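Local structure of CrtC domain-containing protein (Fusarium vanettenii 77-13-4, 7A0Q) at residues Ile215-Thr229 against Lys331-Thr345. The protein is a kievitone hydratase, a lyase that probably detoxifies the plant antifungal isoflavonoid kievitone by adding water to it. Sequence-based numbering, arbitrary orientation.
Sequences IPSNWTWFQLHIPST and KPVQGYGLVEIVYST. With NAG (2-acetamido-2-deoxy-beta-D-glucopyranose), chain C; IMD (imidazole), chain F.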
# COMPACT_ATOMS: atom_id res chain seq x y z
N ILE A 215 7.18 -10.45 13.80
CA ILE A 215 6.00 -10.10 13.02
C ILE A 215 5.36 -11.39 12.52
O ILE A 215 5.94 -12.46 12.71
CB ILE A 215 6.37 -9.14 11.87
CG1 ILE A 215 7.39 -9.79 10.93
CG2 ILE A 215 6.87 -7.83 12.43
CD1 ILE A 215 7.69 -8.93 9.71
N PRO A 216 4.16 -11.35 11.92
CA PRO A 216 3.54 -12.59 11.45
C PRO A 216 4.41 -13.31 10.43
O PRO A 216 5.23 -12.70 9.74
CB PRO A 216 2.22 -12.12 10.82
CG PRO A 216 1.91 -10.84 11.56
CD PRO A 216 3.25 -10.20 11.78
N SER A 217 4.23 -14.63 10.35
CA SER A 217 4.98 -15.42 9.38
C SER A 217 4.67 -15.00 7.95
O SER A 217 5.55 -15.01 7.09
CB SER A 217 4.69 -16.91 9.57
OG SER A 217 3.32 -17.19 9.29
N ASN A 218 3.42 -14.63 7.69
CA ASN A 218 3.00 -14.21 6.36
C ASN A 218 1.62 -13.59 6.48
O ASN A 218 0.90 -13.83 7.45
CB ASN A 218 3.00 -15.37 5.34
CG ASN A 218 2.00 -16.50 5.66
OD1 ASN A 218 2.11 -17.21 6.66
ND2 ASN A 218 1.03 -16.67 4.77
N TRP A 219 1.28 -12.77 5.49
CA TRP A 219 -0.02 -12.11 5.52
C TRP A 219 -0.48 -11.80 4.10
O TRP A 219 0.30 -11.85 3.14
CB TRP A 219 0.01 -10.81 6.34
CG TRP A 219 0.97 -9.74 5.83
CD1 TRP A 219 0.74 -8.84 4.83
CD2 TRP A 219 2.28 -9.46 6.34
NE1 TRP A 219 1.84 -8.02 4.68
CE2 TRP A 219 2.79 -8.37 5.59
CE3 TRP A 219 3.07 -10.02 7.35
CZ2 TRP A 219 4.05 -7.83 5.83
CZ3 TRP A 219 4.33 -9.48 7.58
CH2 TRP A 219 4.81 -8.40 6.82
N THR A 220 -1.76 -11.48 3.99
CA THR A 220 -2.30 -10.79 2.83
C THR A 220 -2.91 -9.48 3.32
O THR A 220 -3.63 -9.47 4.33
CB THR A 220 -3.34 -11.64 2.10
OG1 THR A 220 -2.73 -12.86 1.67
CG2 THR A 220 -3.90 -10.89 0.88
N TRP A 221 -2.63 -8.40 2.59
CA TRP A 221 -3.22 -7.09 2.85
C TRP A 221 -3.93 -6.61 1.60
O TRP A 221 -3.37 -6.67 0.49
CB TRP A 221 -2.15 -6.07 3.27
CG TRP A 221 -2.64 -4.66 3.52
CD1 TRP A 221 -3.44 -4.24 4.54
CD2 TRP A 221 -2.33 -3.49 2.74
NE1 TRP A 221 -3.66 -2.87 4.45
CE2 TRP A 221 -2.99 -2.39 3.36
CE3 TRP A 221 -1.55 -3.26 1.60
CZ2 TRP A 221 -2.89 -1.09 2.87
CZ3 TRP A 221 -1.46 -1.95 1.10
CH2 TRP A 221 -2.14 -0.89 1.74
N PHE A 222 -5.15 -6.11 1.77
CA PHE A 222 -5.91 -5.51 0.68
C PHE A 222 -6.09 -4.01 0.92
O PHE A 222 -6.43 -3.58 2.03
CB PHE A 222 -7.29 -6.14 0.55
CG PHE A 222 -7.27 -7.55 0.05
CD1 PHE A 222 -7.23 -7.81 -1.32
CD2 PHE A 222 -7.31 -8.61 0.94
CE1 PHE A 222 -7.22 -9.11 -1.79
CE2 PHE A 222 -7.31 -9.93 0.47
CZ PHE A 222 -7.26 -10.18 -0.89
N GLN A 223 -5.93 -3.25 -0.16
CA GLN A 223 -6.18 -1.82 -0.20
C GLN A 223 -7.24 -1.60 -1.27
O GLN A 223 -6.95 -1.80 -2.46
CB GLN A 223 -4.89 -1.07 -0.54
CG GLN A 223 -5.07 0.42 -0.72
CD GLN A 223 -4.11 1.03 -1.72
OE1 GLN A 223 -4.53 1.77 -2.61
NE2 GLN A 223 -2.81 0.75 -1.57
N LEU A 224 -8.45 -1.22 -0.88
CA LEU A 224 -9.57 -1.20 -1.82
C LEU A 224 -10.19 0.18 -1.97
O LEU A 224 -10.40 0.90 -0.99
CB LEU A 224 -10.66 -2.20 -1.41
CG LEU A 224 -10.17 -3.63 -1.14
CD1 LEU A 224 -11.34 -4.51 -0.69
CD2 LEU A 224 -9.43 -4.23 -2.36
N HIS A 225 -10.54 0.52 -3.22
CA HIS A 225 -11.26 1.74 -3.57
C HIS A 225 -12.56 1.37 -4.27
O HIS A 225 -12.59 0.46 -5.10
CB HIS A 225 -10.43 2.63 -4.51
CG HIS A 225 -9.08 2.97 -3.97
ND1 HIS A 225 -8.80 4.17 -3.36
CD2 HIS A 225 -7.95 2.23 -3.89
CE1 HIS A 225 -7.54 4.18 -2.96
NE2 HIS A 225 -7.01 3.01 -3.25
N ILE A 226 -13.64 2.07 -3.91
CA ILE A 226 -14.95 1.89 -4.55
C ILE A 226 -15.36 3.24 -5.12
O ILE A 226 -15.94 4.07 -4.41
CB ILE A 226 -15.99 1.34 -3.56
CG1 ILE A 226 -15.51 0.01 -2.98
CG2 ILE A 226 -17.35 1.16 -4.27
CD1 ILE A 226 -16.37 -0.53 -1.84
N PRO A 227 -15.05 3.50 -6.40
CA PRO A 227 -15.19 4.87 -6.95
C PRO A 227 -16.55 5.52 -6.78
O PRO A 227 -16.62 6.76 -6.73
CB PRO A 227 -14.84 4.67 -8.43
CG PRO A 227 -13.88 3.52 -8.43
CD PRO A 227 -14.30 2.61 -7.30
N SER A 228 -17.64 4.77 -6.69
CA SER A 228 -18.90 5.48 -6.49
C SER A 228 -19.08 6.03 -5.08
O SER A 228 -20.10 6.67 -4.80
CB SER A 228 -20.07 4.56 -6.84
OG SER A 228 -20.06 3.39 -6.04
N THR A 229 -18.12 5.82 -4.17
CA THR A 229 -18.32 6.06 -2.75
C THR A 229 -17.07 6.67 -2.14
O THR A 229 -16.02 6.77 -2.79
CB THR A 229 -18.62 4.76 -1.99
OG1 THR A 229 -17.42 3.98 -1.91
CG2 THR A 229 -19.73 3.94 -2.67
N LYS A 331 -26.15 -3.63 -2.38
CA LYS A 331 -26.12 -2.87 -3.62
C LYS A 331 -24.85 -3.21 -4.39
O LYS A 331 -23.76 -3.17 -3.81
CB LYS A 331 -26.18 -1.37 -3.33
CG LYS A 331 -26.01 -0.48 -4.57
CD LYS A 331 -25.32 0.84 -4.23
CE LYS A 331 -23.85 0.82 -4.65
NZ LYS A 331 -23.18 2.15 -4.49
N PRO A 332 -24.94 -3.53 -5.68
CA PRO A 332 -23.75 -3.94 -6.43
C PRO A 332 -22.74 -2.81 -6.54
O PRO A 332 -23.09 -1.65 -6.75
CB PRO A 332 -24.30 -4.33 -7.81
CG PRO A 332 -25.79 -4.43 -7.64
CD PRO A 332 -26.15 -3.49 -6.53
N VAL A 333 -21.46 -3.17 -6.40
CA VAL A 333 -20.36 -2.23 -6.58
C VAL A 333 -19.25 -2.89 -7.38
O VAL A 333 -19.22 -4.11 -7.57
CB VAL A 333 -19.79 -1.71 -5.24
CG1 VAL A 333 -20.86 -1.02 -4.41
CG2 VAL A 333 -19.13 -2.85 -4.46
N GLN A 334 -18.33 -2.06 -7.85
CA GLN A 334 -17.08 -2.51 -8.44
C GLN A 334 -15.98 -1.54 -8.02
O GLN A 334 -16.25 -0.41 -7.62
CB GLN A 334 -17.17 -2.61 -9.97
CG GLN A 334 -17.49 -1.30 -10.64
CD GLN A 334 -17.58 -1.43 -12.15
OE1 GLN A 334 -18.11 -2.41 -12.67
NE2 GLN A 334 -17.04 -0.44 -12.86
N GLY A 335 -14.74 -2.00 -8.10
CA GLY A 335 -13.64 -1.12 -7.76
C GLY A 335 -12.31 -1.73 -8.11
O GLY A 335 -12.24 -2.72 -8.85
N TYR A 336 -11.26 -1.13 -7.56
CA TYR A 336 -9.89 -1.52 -7.85
C TYR A 336 -9.06 -1.28 -6.60
O TYR A 336 -9.53 -0.68 -5.63
CB TYR A 336 -9.32 -0.73 -9.04
CG TYR A 336 -9.26 0.76 -8.76
CD1 TYR A 336 -8.17 1.32 -8.08
CD2 TYR A 336 -10.29 1.61 -9.16
CE1 TYR A 336 -8.13 2.68 -7.79
CE2 TYR A 336 -10.24 2.97 -8.89
CZ TYR A 336 -9.16 3.50 -8.21
OH TYR A 336 -9.11 4.85 -7.93
N GLY A 337 -7.82 -1.74 -6.64
CA GLY A 337 -6.93 -1.50 -5.52
C GLY A 337 -5.67 -2.33 -5.65
O GLY A 337 -5.19 -2.57 -6.75
N LEU A 338 -5.16 -2.76 -4.50
CA LEU A 338 -3.91 -3.51 -4.48
C LEU A 338 -3.99 -4.64 -3.46
O LEU A 338 -4.61 -4.49 -2.40
CB LEU A 338 -2.73 -2.58 -4.15
CG LEU A 338 -1.34 -3.23 -4.08
CD1 LEU A 338 -0.28 -2.33 -4.70
CD2 LEU A 338 -0.98 -3.58 -2.62
N VAL A 339 -3.39 -5.77 -3.81
CA VAL A 339 -3.18 -6.87 -2.87
C VAL A 339 -1.69 -6.99 -2.61
O VAL A 339 -0.87 -6.93 -3.54
CB VAL A 339 -3.77 -8.20 -3.39
CG1 VAL A 339 -3.08 -8.65 -4.67
CG2 VAL A 339 -3.64 -9.25 -2.30
N GLU A 340 -1.33 -7.11 -1.33
CA GLU A 340 0.03 -7.41 -0.92
C GLU A 340 0.06 -8.80 -0.31
O GLU A 340 -0.76 -9.12 0.56
CB GLU A 340 0.54 -6.38 0.08
CG GLU A 340 1.84 -6.77 0.73
CD GLU A 340 2.33 -5.71 1.68
OE1 GLU A 340 3.03 -4.78 1.20
OE2 GLU A 340 2.01 -5.77 2.88
N ILE A 341 0.98 -9.64 -0.78
CA ILE A 341 1.20 -10.97 -0.21
C ILE A 341 2.65 -11.03 0.21
O ILE A 341 3.55 -10.92 -0.63
CB ILE A 341 0.87 -12.10 -1.19
CG1 ILE A 341 -0.52 -11.91 -1.79
CG2 ILE A 341 0.95 -13.43 -0.46
CD1 ILE A 341 -0.88 -12.96 -2.84
N VAL A 342 2.88 -11.20 1.51
CA VAL A 342 4.22 -11.15 2.08
C VAL A 342 4.43 -12.37 2.96
O VAL A 342 3.55 -12.74 3.73
CB VAL A 342 4.45 -9.86 2.90
CG1 VAL A 342 5.73 -9.98 3.75
CG2 VAL A 342 4.52 -8.65 1.99
N TYR A 343 5.60 -12.99 2.81
CA TYR A 343 6.14 -13.97 3.76
C TYR A 343 7.33 -13.33 4.45
O TYR A 343 8.29 -12.92 3.79
CB TYR A 343 6.55 -15.25 3.03
CG TYR A 343 5.36 -16.05 2.57
CD1 TYR A 343 4.62 -15.67 1.45
CD2 TYR A 343 4.95 -17.19 3.26
CE1 TYR A 343 3.50 -16.39 1.04
CE2 TYR A 343 3.85 -17.91 2.86
CZ TYR A 343 3.13 -17.52 1.75
OH TYR A 343 2.04 -18.26 1.38
N SER A 344 7.27 -13.23 5.78
CA SER A 344 8.46 -12.80 6.51
C SER A 344 9.43 -13.95 6.69
O SER A 344 10.61 -13.71 6.99
CB SER A 344 8.08 -12.20 7.86
OG SER A 344 7.56 -13.19 8.74
N THR A 345 8.95 -15.18 6.52
CA THR A 345 9.78 -16.36 6.45
C THR A 345 9.07 -17.37 5.56
O THR A 345 7.84 -17.41 5.51
CB THR A 345 10.04 -16.99 7.83
OG1 THR A 345 10.77 -18.21 7.67
CG2 THR A 345 8.72 -17.30 8.55
C1 NAG C . 0.11 -17.77 4.92
C2 NAG C . -1.21 -17.62 4.19
C3 NAG C . -1.97 -18.95 4.19
C4 NAG C . -1.10 -20.10 3.71
C5 NAG C . 0.26 -20.12 4.39
C6 NAG C . 1.23 -21.07 3.74
C7 NAG C . -2.43 -15.49 4.17
C8 NAG C . -3.33 -14.58 4.94
N2 NAG C . -2.04 -16.59 4.80
O3 NAG C . -3.12 -18.82 3.36
O4 NAG C . -1.74 -21.33 4.05
O5 NAG C . 0.87 -18.82 4.32
O6 NAG C . 1.41 -20.74 2.37
O7 NAG C . -2.06 -15.22 3.03
N1 IMD F . 1.44 -3.28 3.47
C2 IMD F . 0.59 -2.61 4.28
N3 IMD F . 0.64 -1.30 3.96
C4 IMD F . 1.50 -1.14 2.94
C5 IMD F . 2.01 -2.39 2.63
O HOH W 1 -17.52 1.98 -8.13
O HOH W 2 -19.71 0.83 -7.65
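Trp219 and Glu340 meet on one face of an antiparallel strand pair, 218-225 with 331-343, the first and last strands of an eight-stranded barrel that their pairing closes, as in lipocalin-like domains. Backbone bonds join the hydrogen-bonded pairs from Trp219-Val342 to His225-Tyr336; beyond them Ser344 OG reaches Pro216 O at 2.6 Å.

On the Trp219 face, the indole NE1 donates almost straight (174°) to Glu340 OE2, 2.9 Å away, on the anti side, tilted 29° out of the carboxylate plane. Glu340 CG lies anti to the backbone N (chi1 170°) and the chain runs out extended to where OE2 also accepts a hydrogen bond from imidazole N1 (2.6 Å). The imidazole, probably from the crystallisation liquor, lies over one face of the Trp221 ring and is also hydrogen-bonded to Asp206. Val342 CG1 packs over the six-membered ring of Trp219, 3.4 Å from CZ2. Farther along, His225 NE2 donates in its ring plane to Gln223 OE1 (2.8 Å), which also bonds Tyr64.

The opposite face carries the glycan: Asn218 ND2 is joined covalently to NAG C1, the N-glycosidic link, Asn218 CB sits over the Tyr343 ring, and Thr220 OG1 donates to NAG O7 at 2.8 Å.

Two N-H donors on buried Glu340 OE2 probably stabilise negative charge beside aromatic rings, where a small flat molecule can bind.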